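Local coordinates for disulfide bond forming protein (DsbF) (Mycobacterium tuberculosis, PDB 3IOS) that probably oxidises reduced, unfolded secreted proteins to introduce disulfide bonds, acting as an extracellular thiol oxidase of the thioredoxin family, at residues A18-A24 with V107-F111; P117-F121 with V131-M135. One frame throughout, in Å; residues are numbered along the deposited sequence.

Contact 1 (A18-A24 with V107-F111); sequences AQLQFSA and VWANF
Three side chains, F22, N110 and V107, carry most of this contact, with F111 close behind. The segment A18-A24 opens with one 3-10 turn (A18-L20), passes through an inverse gamma turn centred on Q21, which a weak F22 N to L20 O bond accompanies, and then extends (F22 phi/psi -156/158) into the short strand that starts at S23. Facing it is the last turn of helix 106-110, running out into F111. The two chains come closest at Q19-N110 (CA-CA 6.5 Å) and F22-V107 (6.9 Å).

N110, chi1 t, reaches toward the 3-10 turn, and its ND2 donates to O of Q19 at 2.6 Å; an amide suits this place because it can satisfy a carbonyl that accepts no backbone hydrogen bond within its own segment. The CA-to-CB bond of F22 points toward the helix and, with chi1 p, its ring meets V107, N110 and F111. V107 CG1 lies over one face of that ring, and V107 CG2 is 4.0 Å from F22 CD1. In a thioredoxin fold this joins the N-terminal extension, whose hairpin pairs F22 with G34 and A24 with F32, to the short helix preceding strand 118-122.

F111, chi1 m, carries its ring to the 3-10 turn, with CZ 3.5 Å from O of Q19; F111 CE2 is 3.5 Å from F22 CE2, the ring centroids are 5.6 Å apart and the planes meet obliquely at 75°. F22 and F111 both rest on L44 of the central sheet. V107 CG2 also touches the small A24, 3.9 Å from its CB.

Contact 2 (P117-F121 with V131-M135); sequences PAYAF and VRGRM
Strands 118-122 and 128-132 form an antiparallel hairpin, the second running past R132 as a loop to M135. A118 faces R132 as a non-hydrogen-bonded pair (CA-CA 4.4 Å) and Y119 faces V131 as a hydrogen-bonded pair (5.2 Å), with Y119 N to V131 O at 2.9 Å and V131 N to Y119 O at 2.8 Å. Next, G133 N donates to P117 O at 3.0 Å. At the G133 phi/psi of 130/-179 a CB would jam against the preceding carbonyl, so glycine suits the turn out of the strand.

P117 CG lies 3.9 Å from R134 N, its compact ring fitting against the chain leaving G133. On the face bearing Y119 and V131, M135 is the bump filling the hollow between two rings. With chi1 and chi2 t and chi3 m turning the methyl, SD lies 4.8 Å from the Y119 centroid and 5.0 Å from that of F121, at its edge: a double Met-aromatic contact suited to a flexible, polarisable thioether. V131 CG2 meets F121 CE1 at 3.9 Å. A water bridges Y119 OH and M135 O, 2.9 Å from each.

P117, the cis-proline of the thioredoxin fold, touches C54, which can close into a disulfide with C51. E57 of helix 52-67 hydrogen-bonds to Y119 OH and M135 N by OE1 and OE2, W45 of strand 42-47 stacks on Y119, and helix 137-147 packs against F121, V131 and M135.

The centres of contacts 1 and 2 lie about 16 Å apart, and contact 1 closes before contact 2 opens: the next element after helix 106-110 is strand 118-122, reached through a loop that ends at the cis-proline, which touches C54 of the CxxC pair. Their edges meet where F111 CD1 packs 3.9 Å from A120 CB. The central five-stranded sheet relates them. Contact 1 brings the N-terminal extension and the short helix onto the face bearing L44 and A120, while contact 2 forms the hairpin at one border, its Y119 on the other face with helices 52-67 and 137-147. The loop thus links the packed helix end to the redox site of this thioredoxin-fold domain.

Contact 1 (A18-A24 with V107-F111)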
loop_
_atom_site.group_PDB
_atom_site.type_symbol
_atom_site.label_atom_id
_atom_site.label_comp_id
_atom_site.label_asym_id
_atom_site.label_seq_id
_atom_site.Cartn_x
_atom_site.Cartn_y
_atom_site.Cartn_z
ATOM N N ALA A 18 4.793 -11.991 11.578
ATOM C CA ALA A 18 5.815 -10.992 11.843
ATOM C C ALA A 18 5.742 -9.841 10.850
ATOM O O ALA A 18 6.069 -8.704 11.180
ATOM C CB ALA A 18 7.197 -11.641 11.798
ATOM N N GLN A 19 5.301 -10.139 9.632
ATOM C CA GLN A 19 5.195 -9.126 8.592
ATOM C C GLN A 19 4.221 -7.999 8.943
ATOM O O GLN A 19 4.348 -6.887 8.444
ATOM C CB GLN A 19 4.760 -9.765 7.268
ATOM C CG GLN A 19 5.745 -10.766 6.666
ATOM C CD GLN A 19 5.475 -12.203 7.069
ATOM O OE1 GLN A 19 5.996 -13.138 6.454
ATOM N NE2 GLN A 19 4.668 -12.392 8.104
ATOM N N LEU A 20 3.245 -8.283 9.799
ATOM C CA LEU A 20 2.272 -7.261 10.170
ATOM C C LEU A 20 2.628 -6.541 11.461
ATOM O O LEU A 20 1.907 -5.652 11.905
ATOM C CB LEU A 20 0.880 -7.885 10.303
ATOM C CG LEU A 20 0.289 -8.458 9.012
ATOM C CD1 LEU A 20 -1.124 -8.954 9.277
ATOM C CD2 LEU A 20 0.276 -7.380 7.935
ATOM N N GLN A 21 3.747 -6.918 12.064
ATOM C CA GLN A 21 4.151 -6.287 13.308
ATOM C C GLN A 21 4.938 -5.013 13.075
ATOM O O GLN A 21 6.165 -4.991 13.168
ATOM C CB GLN A 21 4.949 -7.275 14.156
ATOM C CG GLN A 21 4.112 -8.470 14.599
ATOM C CD GLN A 21 4.859 -9.411 15.523
ATOM O OE1 GLN A 21 5.758 -10.138 15.098
ATOM N NE2 GLN A 21 4.491 -9.397 16.799
ATOM N N PHE A 22 4.208 -3.949 12.762
ATOM C CA PHE A 22 4.800 -2.643 12.513
ATOM C C PHE A 22 3.755 -1.568 12.768
ATOM O O PHE A 22 2.555 -1.837 12.748
ATOM C CB PHE A 22 5.315 -2.561 11.067
ATOM C CG PHE A 22 4.224 -2.490 10.024
ATOM C CD1 PHE A 22 3.623 -1.277 9.704
ATOM C CD2 PHE A 22 3.803 -3.640 9.358
ATOM C CE1 PHE A 22 2.616 -1.207 8.738
ATOM C CE2 PHE A 22 2.796 -3.579 8.390
ATOM C CZ PHE A 22 2.205 -2.359 8.080
ATOM N N SER A 23 4.216 -0.354 13.036
ATOM C CA SER A 23 3.312 0.761 13.265
ATOM C C SER A 23 3.766 1.877 12.334
ATOM O O SER A 23 4.876 1.831 11.808
ATOM C CB SER A 23 3.376 1.218 14.723
ATOM O OG SER A 23 4.702 1.540 15.092
ATOM N N ALA A 24 2.907 2.865 12.123
ATOM C CA ALA A 24 3.244 3.974 11.244
ATOM C C ALA A 24 2.271 5.125 11.434
ATOM O O ALA A 24 1.309 5.017 12.190
ATOM C CB ALA A 24 3.227 3.505 9.786
ATOM N N VAL A 107 8.557 0.840 7.296
ATOM C CA VAL A 107 7.537 -0.032 6.726
ATOM C C VAL A 107 8.072 -0.735 5.481
ATOM O O VAL A 107 7.861 -1.932 5.305
ATOM C CB VAL A 107 6.239 0.747 6.390
ATOM C CG1 VAL A 107 5.188 -0.212 5.833
ATOM C CG2 VAL A 107 5.705 1.430 7.646
ATOM N N TRP A 108 8.766 -0.003 4.612
ATOM C CA TRP A 108 9.338 -0.624 3.427
ATOM C C TRP A 108 10.307 -1.722 3.853
ATOM O O TRP A 108 10.313 -2.817 3.291
ATOM C CB TRP A 108 10.101 0.400 2.588
ATOM C CG TRP A 108 9.244 1.232 1.695
ATOM C CD1 TRP A 108 8.010 1.739 1.978
ATOM C CD2 TRP A 108 9.593 1.721 0.399
ATOM N NE1 TRP A 108 7.566 2.523 0.937
ATOM C CE2 TRP A 108 8.524 2.532 -0.044
ATOM C CE3 TRP A 108 10.712 1.562 -0.429
ATOM C CZ2 TRP A 108 8.538 3.179 -1.284
ATOM C CZ3 TRP A 108 10.727 2.207 -1.664
ATOM C CH2 TRP A 108 9.646 3.008 -2.075
ATOM N N ALA A 109 11.128 -1.419 4.856
ATOM C CA ALA A 109 12.114 -2.376 5.347
ATOM C C ALA A 109 11.439 -3.644 5.850
ATOM O O ALA A 109 11.911 -4.756 5.610
ATOM C CB ALA A 109 12.936 -1.743 6.459
ATOM N N ASN A 110 10.322 -3.464 6.543
ATOM C CA ASN A 110 9.571 -4.582 7.092
ATOM C C ASN A 110 9.094 -5.570 6.030
ATOM O O ASN A 110 8.900 -6.751 6.318
ATOM C CB ASN A 110 8.369 -4.064 7.875
ATOM C CG ASN A 110 7.560 -5.180 8.487
ATOM O OD1 ASN A 110 7.976 -5.793 9.452
ATOM N ND2 ASN A 110 6.403 -5.464 7.907
ATOM N N PHE A 111 8.904 -5.092 4.806
ATOM C CA PHE A 111 8.437 -5.948 3.725
ATOM C C PHE A 111 9.528 -6.263 2.713
ATOM O O PHE A 111 9.266 -6.843 1.659
ATOM C CB PHE A 111 7.248 -5.290 3.020
ATOM C CG PHE A 111 5.970 -5.344 3.810
ATOM C CD1 PHE A 111 5.143 -6.462 3.739
ATOM C CD2 PHE A 111 5.598 -4.285 4.629
ATOM C CE1 PHE A 111 3.962 -6.527 4.476
ATOM C CE2 PHE A 111 4.415 -4.337 5.375
ATOM C CZ PHE A 111 3.597 -5.463 5.294
#

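Contact 2 (P117-F121 with V131-M135)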
loop_
_atom_site.group_PDB
_atom_site.type_symbol
_atom_site.label_atom_id
_atom_site.label_comp_id
_atom_site.label_asym_id
_atom_site.label_seq_id
_atom_site.Cartn_x
_atom_site.Cartn_y
_atom_site.Cartn_z
ATOM N N PRO A 117 7.779 0.509 -8.022
ATOM C CA PRO A 117 6.622 0.194 -7.186
ATOM C C PRO A 117 6.665 -1.253 -6.715
ATOM O O PRO A 117 7.401 -2.077 -7.264
ATOM C CB PRO A 117 5.451 0.461 -8.121
ATOM C CG PRO A 117 5.990 -0.013 -9.432
ATOM C CD PRO A 117 7.402 0.547 -9.448
ATOM N N ALA A 118 5.886 -1.548 -5.682
ATOM C CA ALA A 118 5.798 -2.898 -5.151
ATOM C C ALA A 118 4.426 -3.050 -4.520
ATOM O O ALA A 118 3.773 -2.058 -4.177
ATOM C CB ALA A 118 6.887 -3.147 -4.117
ATOM N N TYR A 119 3.993 -4.297 -4.380
ATOM C CA TYR A 119 2.694 -4.601 -3.799
ATOM C C TYR A 119 2.819 -5.755 -2.817
ATOM O O TYR A 119 3.516 -6.731 -3.089
ATOM C CB TYR A 119 1.712 -5.009 -4.905
ATOM C CG TYR A 119 1.386 -3.911 -5.879
ATOM C CD1 TYR A 119 0.238 -3.139 -5.722
ATOM C CD2 TYR A 119 2.242 -3.615 -6.939
ATOM C CE1 TYR A 119 -0.053 -2.097 -6.592
ATOM C CE2 TYR A 119 1.963 -2.570 -7.816
ATOM C CZ TYR A 119 0.811 -1.816 -7.633
ATOM O OH TYR A 119 0.521 -0.779 -8.489
ATOM N N ALA A 120 2.166 -5.639 -1.666
ATOM C CA ALA A 120 2.184 -6.727 -0.700
ATOM C C ALA A 120 0.743 -7.186 -0.567
ATOM O O ALA A 120 -0.134 -6.398 -0.213
ATOM C CB ALA A 120 2.721 -6.259 0.640
ATOM N N PHE A 121 0.493 -8.453 -0.881
ATOM C CA PHE A 121 -0.857 -8.991 -0.787
ATOM C C PHE A 121 -0.987 -9.804 0.486
ATOM O O PHE A 121 -0.202 -10.715 0.742
ATOM C CB PHE A 121 -1.181 -9.835 -2.028
ATOM C CG PHE A 121 -1.130 -9.049 -3.311
ATOM C CD1 PHE A 121 0.067 -8.896 -4.006
ATOM C CD2 PHE A 121 -2.263 -8.389 -3.780
ATOM C CE1 PHE A 121 0.134 -8.097 -5.148
ATOM C CE2 PHE A 121 -2.202 -7.587 -4.920
ATOM C CZ PHE A 121 -1.000 -7.441 -5.604
ATOM N N VAL A 131 5.113 -8.580 -4.376
ATOM C CA VAL A 131 5.373 -8.545 -5.806
ATOM C C VAL A 131 6.082 -7.239 -6.123
ATOM O O VAL A 131 5.560 -6.157 -5.870
ATOM C CB VAL A 131 4.066 -8.618 -6.620
ATOM C CG1 VAL A 131 4.372 -8.489 -8.104
ATOM C CG2 VAL A 131 3.347 -9.933 -6.333
ATOM N N ARG A 132 7.283 -7.339 -6.675
ATOM C CA ARG A 132 8.046 -6.150 -7.013
ATOM C C ARG A 132 7.914 -5.844 -8.491
ATOM O O ARG A 132 8.183 -6.692 -9.342
ATOM C CB ARG A 132 9.514 -6.355 -6.647
ATOM C CG ARG A 132 9.724 -6.623 -5.174
ATOM C CD ARG A 132 11.184 -6.891 -4.861
ATOM N NE ARG A 132 11.414 -6.992 -3.423
ATOM C CZ ARG A 132 10.917 -7.948 -2.646
ATOM N NH1 ARG A 132 11.183 -7.947 -1.348
ATOM N NH2 ARG A 132 10.163 -8.912 -3.160
ATOM N N GLY A 133 7.490 -4.625 -8.793
ATOM C CA GLY A 133 7.330 -4.232 -10.174
ATOM C C GLY A 133 5.968 -3.619 -10.406
ATOM O O GLY A 133 5.163 -3.496 -9.482
ATOM N N ARG A 134 5.709 -3.239 -11.649
ATOM C CA ARG A 134 4.442 -2.630 -12.006
ATOM C C ARG A 134 3.365 -3.696 -12.091
ATOM O O ARG A 134 3.658 -4.889 -12.174
ATOM C CB ARG A 134 4.571 -1.898 -13.342
ATOM C CG ARG A 134 5.108 -2.754 -14.472
ATOM C CD ARG A 134 5.367 -1.924 -15.722
ATOM N NE ARG A 134 6.272 -0.810 -15.453
ATOM C CZ ARG A 134 6.774 -0.009 -16.390
ATOM N NH1 ARG A 134 7.590 0.980 -16.049
ATOM N NH2 ARG A 134 6.468 -0.201 -17.666
ATOM N N MET A 135 2.114 -3.260 -12.047
ATOM C CA MET A 135 1.009 -4.187 -12.139
ATOM C C MET A 135 -0.151 -3.567 -12.893
ATOM O O MET A 135 -0.538 -2.425 -12.642
ATOM C CB MET A 135 0.548 -4.617 -10.751
ATOM C CG MET A 135 -0.301 -5.864 -10.794
ATOM S SD MET A 135 -0.563 -6.581 -9.199
ATOM C CE MET A 135 1.112 -7.096 -8.736
HETATM O O HOH W 1 -1.641 -0.883 -10.441
#